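Local atomic coordinates of N5-carboxyaminoimidazole ribonucleotide synthetase (Bacillus anthracis, PDB entry 3QFF), a protein that catalyses the carboxylation of aminoimidazole ribonucleotide to its N5-carboxy derivative in purine biosynthesis, probably spending ATP and bicarbonate in the reaction. Residues T110-R113 and F114-K117; L91-L94 and E95-Y99. All coordinates share one frame; numbering follows the deposited sequence.

Contact 1: T110-R113 and F114-K117; sequences TQNR and FTEK. With ADP (adenosine-5'-diphosphate), chain C.
Two backbone amides converge on Asn112 OD1. Thr115 N lies 3.1 Å from Asn112 OD1 along an almost straight N-H line. Phe114 N, 2.9 Å from the same Asn112 OD1, points poorly and makes only a weak bond. Thr115 N reaches the oxygen from above the carbonyl plane of the side-chain amide, 39° out of it. In Asn112, CG lies anti to the backbone N (chi1 -179°), beside the carbonyl carbon, which brings OD1 to the N-H groups of the first turn. The side chain of Thr115 crosses that of Asn112 at about a right angle, and Thr115 OG1 rests 3.5 Å from Asn112 CB. This is an asparagine N-cap, opening helix 113-122. The main chain of the cap joins the helix as well, since Asn112 O accepts from Glu116 N at 2.8 Å. Arg113 O then takes up Lys117 N at 3.0 Å and the regular pattern is under way. From this first turn the Arg113 side chain, extended from CG to NE, carries its guanidinium to the nucleotide. Arg113 NH1 donates to the beta-phosphate oxygen O2B of ADP at 2.7 Å, nearly straight at 166°, and O2B sits at the guanidinium edge, in its plane. A salt bridge from Arg113 NH2 to Glu274 gives the same group a second partner that should help fix its rotation. On the same turn, Glu116 runs extended and its OE2 accepts a hydrogen bond from Leu275 N, while Lys117 NZ makes a salt bridge with Glu188, itself hydrogen-bonded to ADP.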
ATOM      1  N   THR A 110     -20.381  -7.808  20.299  1.00 30.41           N
ATOM      2  CA  THR A 110     -19.709  -6.498  20.402  1.00 29.53           C
ATOM      3  C   THR A 110     -20.677  -5.328  20.191  1.00 29.78           C
ATOM      4  O   THR A 110     -20.307  -4.172  20.364  1.00 29.39           O
ATOM      5  CB  THR A 110     -18.551  -6.351  19.385  1.00 29.28           C
ATOM      6  OG1 THR A 110     -19.073  -6.434  18.048  1.00 28.43           O
ATOM      7  CG2 THR A 110     -17.511  -7.431  19.594  1.00 28.77           C
ATOM      8  N   GLN A 111     -21.911  -5.629  19.814  1.00 29.50           N
ATOM      9  CA  GLN A 111     -22.884  -4.580  19.505  1.00 29.97           C
ATOM     10  C   GLN A 111     -23.626  -4.034  20.723  1.00 29.39           C
ATOM     11  O   GLN A 111     -24.307  -3.010  20.642  1.00 30.15           O
ATOM     12  CB  GLN A 111     -23.852  -5.073  18.423  1.00 30.42           C
ATOM     13  CG  GLN A 111     -23.265  -4.913  17.034  1.00 32.02           C
ATOM     14  CD  GLN A 111     -23.219  -3.458  16.612  1.00 34.97           C
ATOM     15  OE1 GLN A 111     -24.240  -2.885  16.208  1.00 37.41           O
ATOM     16  NE2 GLN A 111     -22.043  -2.846  16.711  1.00 34.48           N
ATOM     17  N   ASN A 112     -23.476  -4.709  21.853  1.00 28.29           N
ATOM     18  CA  ASN A 112     -24.145  -4.328  23.086  1.00 28.18           C
ATOM     19  C   ASN A 112     -23.111  -4.319  24.207  1.00 27.51           C
ATOM     20  O   ASN A 112     -22.489  -5.352  24.467  1.00 26.98           O
ATOM     21  CB  ASN A 112     -25.281  -5.329  23.392  1.00 28.22           C
ATOM     22  CG  ASN A 112     -26.052  -4.990  24.669  1.00 29.35           C
ATOM     23  OD1 ASN A 112     -25.483  -4.929  25.754  1.00 27.92           O
ATOM     24  ND2 ASN A 112     -27.372  -4.790  24.536  1.00 29.59           N
ATOM     25  N   ARG A 113     -22.927  -3.160  24.847  1.00 26.98           N
ATOM     26  CA  ARG A 113     -21.874  -2.974  25.871  1.00 28.10           C
ATOM     27  C   ARG A 113     -21.978  -3.971  27.015  1.00 27.62           C
ATOM     28  O   ARG A 113     -20.967  -4.439  27.541  1.00 27.52           O
ATOM     29  CB  ARG A 113     -21.912  -1.559  26.460  1.00 28.63           C
ATOM     30  CG  ARG A 113     -21.567  -0.450  25.480  1.00 31.84           C
ATOM     31  CD  ARG A 113     -21.281   0.849  26.237  1.00 36.21           C
ATOM     32  NE  ARG A 113     -21.160   1.981  25.320  1.00 40.83           N
ATOM     33  CZ  ARG A 113     -20.017   2.370  24.761  1.00 42.84           C
ATOM     34  NH1 ARG A 113     -20.012   3.412  23.936  1.00 44.56           N
ATOM     35  NH2 ARG A 113     -18.883   1.723  25.027  1.00 41.01           N
ATOM     36  N   PHE A 114     -23.206  -4.291  27.406  1.00 27.11           N
ATOM     37  CA  PHE A 114     -23.418  -5.279  28.467  1.00 27.01           C
ATOM     38  C   PHE A 114     -23.057  -6.688  28.008  1.00 26.32           C
ATOM     39  O   PHE A 114     -22.284  -7.375  28.669  1.00 26.46           O
ATOM     40  CB  PHE A 114     -24.857  -5.220  29.008  1.00 27.74           C
ATOM     41  CG  PHE A 114     -25.093  -6.135  30.171  1.00 28.67           C
ATOM     42  CD1 PHE A 114     -24.683  -5.769  31.449  1.00 29.76           C
ATOM     43  CD2 PHE A 114     -25.684  -7.375  29.984  1.00 30.05           C
ATOM     44  CE1 PHE A 114     -24.892  -6.618  32.534  1.00 30.09           C
ATOM     45  CE2 PHE A 114     -25.891  -8.235  31.068  1.00 31.38           C
ATOM     46  CZ  PHE A 114     -25.483  -7.851  32.342  1.00 30.10           C
ATOM     47  N   THR A 115     -23.606  -7.118  26.874  1.00 26.36           N
ATOM     48  CA  THR A 115     -23.245  -8.417  26.294  1.00 26.27           C
ATOM     49  C   THR A 115     -21.727  -8.527  26.114  1.00 26.02           C
ATOM     50  O   THR A 115     -21.129  -9.576  26.398  1.00 25.69           O
ATOM     51  CB  THR A 115     -23.973  -8.652  24.953  1.00 26.43           C
ATOM     52  OG1 THR A 115     -25.364  -8.401  25.146  1.00 27.15           O
ATOM     53  CG2 THR A 115     -23.818 -10.082  24.489  1.00 26.04           C
ATOM     54  N   GLU A 116     -21.124  -7.425  25.674  1.00 25.28           N
ATOM     55  CA  GLU A 116     -19.695  -7.356  25.386  1.00 25.53           C
ATOM     56  C   GLU A 116     -18.866  -7.613  26.648  1.00 25.28           C
ATOM     57  O   GLU A 116     -17.986  -8.468  26.634  1.00 24.01           O
ATOM     58  CB  GLU A 116     -19.345  -5.996  24.764  1.00 25.61           C
ATOM     59  CG  GLU A 116     -17.888  -5.772  24.371  1.00 27.85           C
ATOM     60  CD  GLU A 116     -17.690  -4.434  23.674  1.00 32.20           C
ATOM     61  OE1 GLU A 116     -18.083  -3.385  24.239  1.00 35.65           O
ATOM     62  OE2 GLU A 116     -17.165  -4.418  22.543  1.00 34.18           O
ATOM     63  N   LYS A 117     -19.160  -6.887  27.728  1.00 25.50           N
ATOM     64  CA  LYS A 117     -18.464  -7.092  29.004  1.00 26.70           C
ATOM     65  C   LYS A 117     -18.630  -8.505  29.575  1.00 26.83           C
ATOM     66  O   LYS A 117     -17.650  -9.098  30.064  1.00 26.60           O
ATOM     67  CB  LYS A 117     -18.828  -6.000  30.012  1.00 27.14           C
ATOM     68  CG  LYS A 117     -18.020  -4.733  29.747  1.00 29.76           C
ATOM     69  CD  LYS A 117     -18.265  -3.649  30.766  1.00 34.48           C
ATOM     70  CE  LYS A 117     -17.048  -2.734  30.884  1.00 35.30           C
ATOM     71  NZ  LYS A 117     -16.617  -2.179  29.552  1.00 35.40           N
TER
HETATM   72  PB  ADP C 400     -17.078   5.202  22.935  1.00 62.88           P
HETATM   73  O1B ADP C 400     -17.952   6.398  22.632  1.00 62.84           O
HETATM   74  O2B ADP C 400     -17.725   3.887  22.557  1.00 62.26           O
HETATM   75  O3B ADP C 400     -15.655   5.365  22.455  1.00 62.65           O
HETATM   76  PA  ADP C 400     -15.892   4.482  25.501  1.00 60.58           P
HETATM   77  O1A ADP C 400     -14.670   4.107  24.688  1.00 61.16           O
HETATM   78  O2A ADP C 400     -16.564   3.454  26.382  1.00 60.28           O
HETATM   79  O3A ADP C 400     -17.019   5.172  24.558  1.00 61.78           O
HETATM   80  O5' ADP C 400     -15.477   5.692  26.474  1.00 59.78           O
HETATM   81  C5' ADP C 400     -15.104   6.953  25.923  1.00 59.37           C
HETATM   82  C4' ADP C 400     -14.005   7.569  26.775  1.00 58.68           C
HETATM   83  O4' ADP C 400     -14.476   7.721  28.116  1.00 57.97           O
HETATM   84  C3' ADP C 400     -12.772   6.681  26.844  1.00 58.29           C
HETATM   85  O3' ADP C 400     -11.793   7.081  25.881  1.00 59.10           O
HETATM   86  C2' ADP C 400     -12.272   6.845  28.266  1.00 58.33           C
HETATM   87  O2' ADP C 400     -11.263   7.858  28.312  1.00 57.59           O
HETATM   88  C1' ADP C 400     -13.479   7.319  29.061  1.00 57.50           C
HETATM   89  N9  ADP C 400     -13.997   6.212  29.914  1.00 56.66           N
HETATM   90  C8  ADP C 400     -14.950   5.322  29.564  1.00 56.00           C
HETATM   91  N7  ADP C 400     -15.195   4.443  30.567  1.00 55.36           N
HETATM   92  C5  ADP C 400     -14.390   4.765  31.593  1.00 54.99           C
HETATM   93  C6  ADP C 400     -14.140   4.242  32.961  1.00 54.68           C
HETATM   94  N6  ADP C 400     -14.822   3.172  33.441  1.00 52.96           N
HETATM   95  N1  ADP C 400     -13.204   4.876  33.711  1.00 54.85           N
HETATM   96  C2  ADP C 400     -12.516   5.939  33.252  1.00 54.93           C
HETATM   97  N3  ADP C 400     -12.694   6.461  32.025  1.00 55.17           N
HETATM   98  C4  ADP C 400     -13.602   5.933  31.163  1.00 55.74           C

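Contact 2: L91-L94 and E95-Y99; sequences LQWL and EKHAY
Leu91 O to Glu95 N (2.9 Å) and Gln92 O to Lys96 N (3.0 Å) continue the i to i+4 ladder of helix 88-97, which closes as His97 N bonds to Trp93 O and Ala98 N to Leu94 O. One turn apart on the same flank, Trp93 and His97 meet through their side chains, which cross at about a right angle. His97 CB stands over one face of the indole, 3.8 Å from the centroid of the six-membered ring of Trp93 and 17° off its normal, a CH-pi contact. His97 CD2 lies over the same indole near its five-membered ring, 3.4 Å from Trp93 CD1; the ring planes meet obliquely, at 45°. The indole is turned to meet its neighbour by a chi1 of -166°, which sets CG anti to the backbone N. In the preATP-grasp domain, of Rossmann-like character, this helix packs on helix 66-74: Trp93 touches Gln70 and Ala73, and Leu94 touches Ile69. Ala98, the first residue to leave helical angles, stays close to Leu94, its CB 4.1 Å from Leu94 CD2, and also touches Ala73. Glu95, extended beyond CG, is hydrogen-bonded to Ser104 through OE1.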
ATOM      1  N   LEU A  91     -27.731 -10.746   8.587  1.00 25.26           N
ATOM      2  CA  LEU A  91     -26.536 -11.498   9.015  1.00 25.44           C
ATOM      3  C   LEU A  91     -26.716 -13.005   8.871  1.00 25.55           C
ATOM      4  O   LEU A  91     -25.811 -13.682   8.371  1.00 25.11           O
ATOM      5  CB  LEU A  91     -26.124 -11.163  10.453  1.00 25.34           C
ATOM      6  CG  LEU A  91     -25.438  -9.815  10.706  1.00 25.88           C
ATOM      7  CD1 LEU A  91     -25.348  -9.558  12.213  1.00 26.02           C
ATOM      8  CD2 LEU A  91     -24.050  -9.769  10.058  1.00 23.67           C
ATOM      9  N   GLN A  92     -27.883 -13.529   9.287  1.00 25.55           N
ATOM     10  CA  GLN A  92     -28.135 -14.964   9.157  1.00 25.76           C
ATOM     11  C   GLN A  92     -28.180 -15.357   7.682  1.00 25.98           C
ATOM     12  O   GLN A  92     -27.640 -16.399   7.294  1.00 26.07           O
ATOM     13  CB  GLN A  92     -29.435 -15.398   9.853  1.00 25.50           C
ATOM     14  CG  GLN A  92     -29.642 -16.916   9.809  1.00 25.83           C
ATOM     15  CD  GLN A  92     -30.810 -17.398  10.663  1.00 24.73           C
ATOM     16  OE1 GLN A  92     -30.622 -17.843  11.794  1.00 25.55           O
ATOM     17  NE2 GLN A  92     -32.014 -17.316  10.118  1.00 22.78           N
ATOM     18  N   TRP A  93     -28.824 -14.531   6.860  1.00 26.61           N
ATOM     19  CA  TRP A  93     -28.901 -14.857   5.437  1.00 27.49           C
ATOM     20  C   TRP A  93     -27.491 -15.014   4.846  1.00 27.05           C
ATOM     21  O   TRP A  93     -27.173 -16.032   4.214  1.00 26.73           O
ATOM     22  CB  TRP A  93     -29.727 -13.844   4.647  1.00 27.58           C
ATOM     23  CG  TRP A  93     -30.045 -14.402   3.298  1.00 30.91           C
ATOM     24  CD1 TRP A  93     -31.127 -15.178   2.954  1.00 32.77           C
ATOM     25  CD2 TRP A  93     -29.238 -14.294   2.124  1.00 32.08           C
ATOM     26  NE1 TRP A  93     -31.048 -15.536   1.628  1.00 34.10           N
ATOM     27  CE2 TRP A  93     -29.898 -15.006   1.095  1.00 33.46           C
ATOM     28  CE3 TRP A  93     -28.023 -13.652   1.836  1.00 33.40           C
ATOM     29  CZ2 TRP A  93     -29.385 -15.095  -0.204  1.00 34.59           C
ATOM     30  CZ3 TRP A  93     -27.512 -13.742   0.540  1.00 33.82           C
ATOM     31  CH2 TRP A  93     -28.189 -14.464  -0.459  1.00 34.09           C
ATOM     32  N   LEU A  94     -26.649 -14.017   5.086  1.00 27.22           N
ATOM     33  CA  LEU A  94     -25.263 -14.026   4.606  1.00 27.82           C
ATOM     34  C   LEU A  94     -24.477 -15.222   5.121  1.00 28.99           C
ATOM     35  O   LEU A  94     -23.801 -15.912   4.348  1.00 28.90           O
ATOM     36  CB  LEU A  94     -24.558 -12.745   5.036  1.00 27.45           C
ATOM     37  CG  LEU A  94     -25.017 -11.498   4.295  1.00 26.78           C
ATOM     38  CD1 LEU A  94     -24.681 -10.264   5.116  1.00 26.39           C
ATOM     39  CD2 LEU A  94     -24.373 -11.454   2.917  1.00 25.09           C
ATOM     40  N   GLU A  95     -24.572 -15.468   6.429  1.00 29.73           N
ATOM     41  CA  GLU A  95     -23.831 -16.557   7.062  1.00 31.17           C
ATOM     42  C   GLU A  95     -24.189 -17.920   6.470  1.00 31.14           C
ATOM     43  O   GLU A  95     -23.320 -18.778   6.283  1.00 30.86           O
ATOM     44  CB  GLU A  95     -24.045 -16.544   8.581  1.00 31.68           C
ATOM     45  CG  GLU A  95     -22.948 -17.251   9.369  1.00 35.45           C
ATOM     46  CD  GLU A  95     -23.126 -17.132  10.870  1.00 40.63           C
ATOM     47  OE1 GLU A  95     -24.214 -16.710  11.316  1.00 43.10           O
ATOM     48  OE2 GLU A  95     -22.173 -17.459  11.611  1.00 44.22           O
ATOM     49  N   LYS A  96     -25.460 -18.113   6.135  1.00 31.49           N
ATOM     50  CA  LYS A  96     -25.886 -19.409   5.667  1.00 32.01           C
ATOM     51  C   LYS A  96     -25.974 -19.545   4.142  1.00 31.83           C
ATOM     52  O   LYS A  96     -25.780 -20.639   3.616  1.00 31.89           O
ATOM     53  CB  LYS A  96     -27.183 -19.836   6.363  1.00 32.76           C
ATOM     54  CG  LYS A  96     -27.126 -19.749   7.922  1.00 35.03           C
ATOM     55  CD  LYS A  96     -26.162 -20.752   8.564  1.00 36.74           C
ATOM     56  CE  LYS A  96     -25.921 -20.399  10.022  1.00 38.32           C
ATOM     57  NZ  LYS A  96     -24.793 -21.159  10.633  1.00 39.81           N
ATOM     58  N   HIS A  97     -26.212 -18.445   3.429  1.00 31.47           N
ATOM     59  CA  HIS A  97     -26.399 -18.522   1.972  1.00 31.65           C
ATOM     60  C   HIS A  97     -25.316 -17.833   1.137  1.00 31.02           C
ATOM     61  O   HIS A  97     -25.301 -17.950  -0.090  1.00 31.32           O
ATOM     62  CB  HIS A  97     -27.792 -18.016   1.579  1.00 32.56           C
ATOM     63  CG  HIS A  97     -28.904 -18.726   2.282  1.00 35.31           C
ATOM     64  ND1 HIS A  97     -29.174 -20.064   2.084  1.00 39.52           N
ATOM     65  CD2 HIS A  97     -29.810 -18.289   3.188  1.00 38.48           C
ATOM     66  CE1 HIS A  97     -30.205 -20.418   2.834  1.00 41.17           C
ATOM     67  NE2 HIS A  97     -30.609 -19.358   3.514  1.00 41.35           N
ATOM     68  N   ALA A  98     -24.429 -17.094   1.798  1.00 29.78           N
ATOM     69  CA  ALA A  98     -23.239 -16.560   1.150  1.00 28.55           C
ATOM     70  C   ALA A  98     -22.033 -17.105   1.896  1.00 27.60           C
ATOM     71  O   ALA A  98     -22.162 -18.008   2.735  1.00 26.68           O
ATOM     72  CB  ALA A  98     -23.238 -15.035   1.188  1.00 29.25           C
ATOM     73  N   TYR A  99     -20.860 -16.578   1.573  1.00 25.83           N
ATOM     74  CA  TYR A  99     -19.666 -16.942   2.311  1.00 24.98           C
ATOM     75  C   TYR A  99     -19.210 -15.773   3.191  1.00 24.36           C
ATOM     76  O   TYR A  99     -18.584 -14.826   2.707  1.00 23.55           O
ATOM     77  CB  TYR A  99     -18.552 -17.442   1.372  1.00 24.23           C
ATOM     78  CG  TYR A  99     -17.344 -17.920   2.136  1.00 23.54           C
ATOM     79  CD1 TYR A  99     -17.467 -18.871   3.157  1.00 23.65           C
ATOM     80  CD2 TYR A  99     -16.077 -17.417   1.853  1.00 22.77           C
ATOM     81  CE1 TYR A  99     -16.355 -19.292   3.883  1.00 24.29           C
ATOM     82  CE2 TYR A  99     -14.962 -17.838   2.562  1.00 23.63           C
ATOM     83  CZ  TYR A  99     -15.103 -18.776   3.573  1.00 23.80           C
ATOM     84  OH  TYR A  99     -13.995 -19.175   4.280  1.00 23.57           O
TER

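Running from the N terminus, the chain reaches contact 2 first, in the last turns of helix 88-97, and contact 1 a short way on, at the entry to helix 113-122. Each is a local contact that closes a helical turn, and they follow in series, neither nested nor crossed. Helix 105-110 leads from one to the other. Their centres are 22 Å apart, and their nearest atoms about 7 Å, without touching. Contact 2 joins helix 88-97 to helix 66-74 and, through the backbone of Tyr99, to strand 78-81 of the parallel sheet, whereas contact 1 stands where the chain passes on toward the ATP-grasp region, against strands 130-133 and 270-276 and beside the bound ADP.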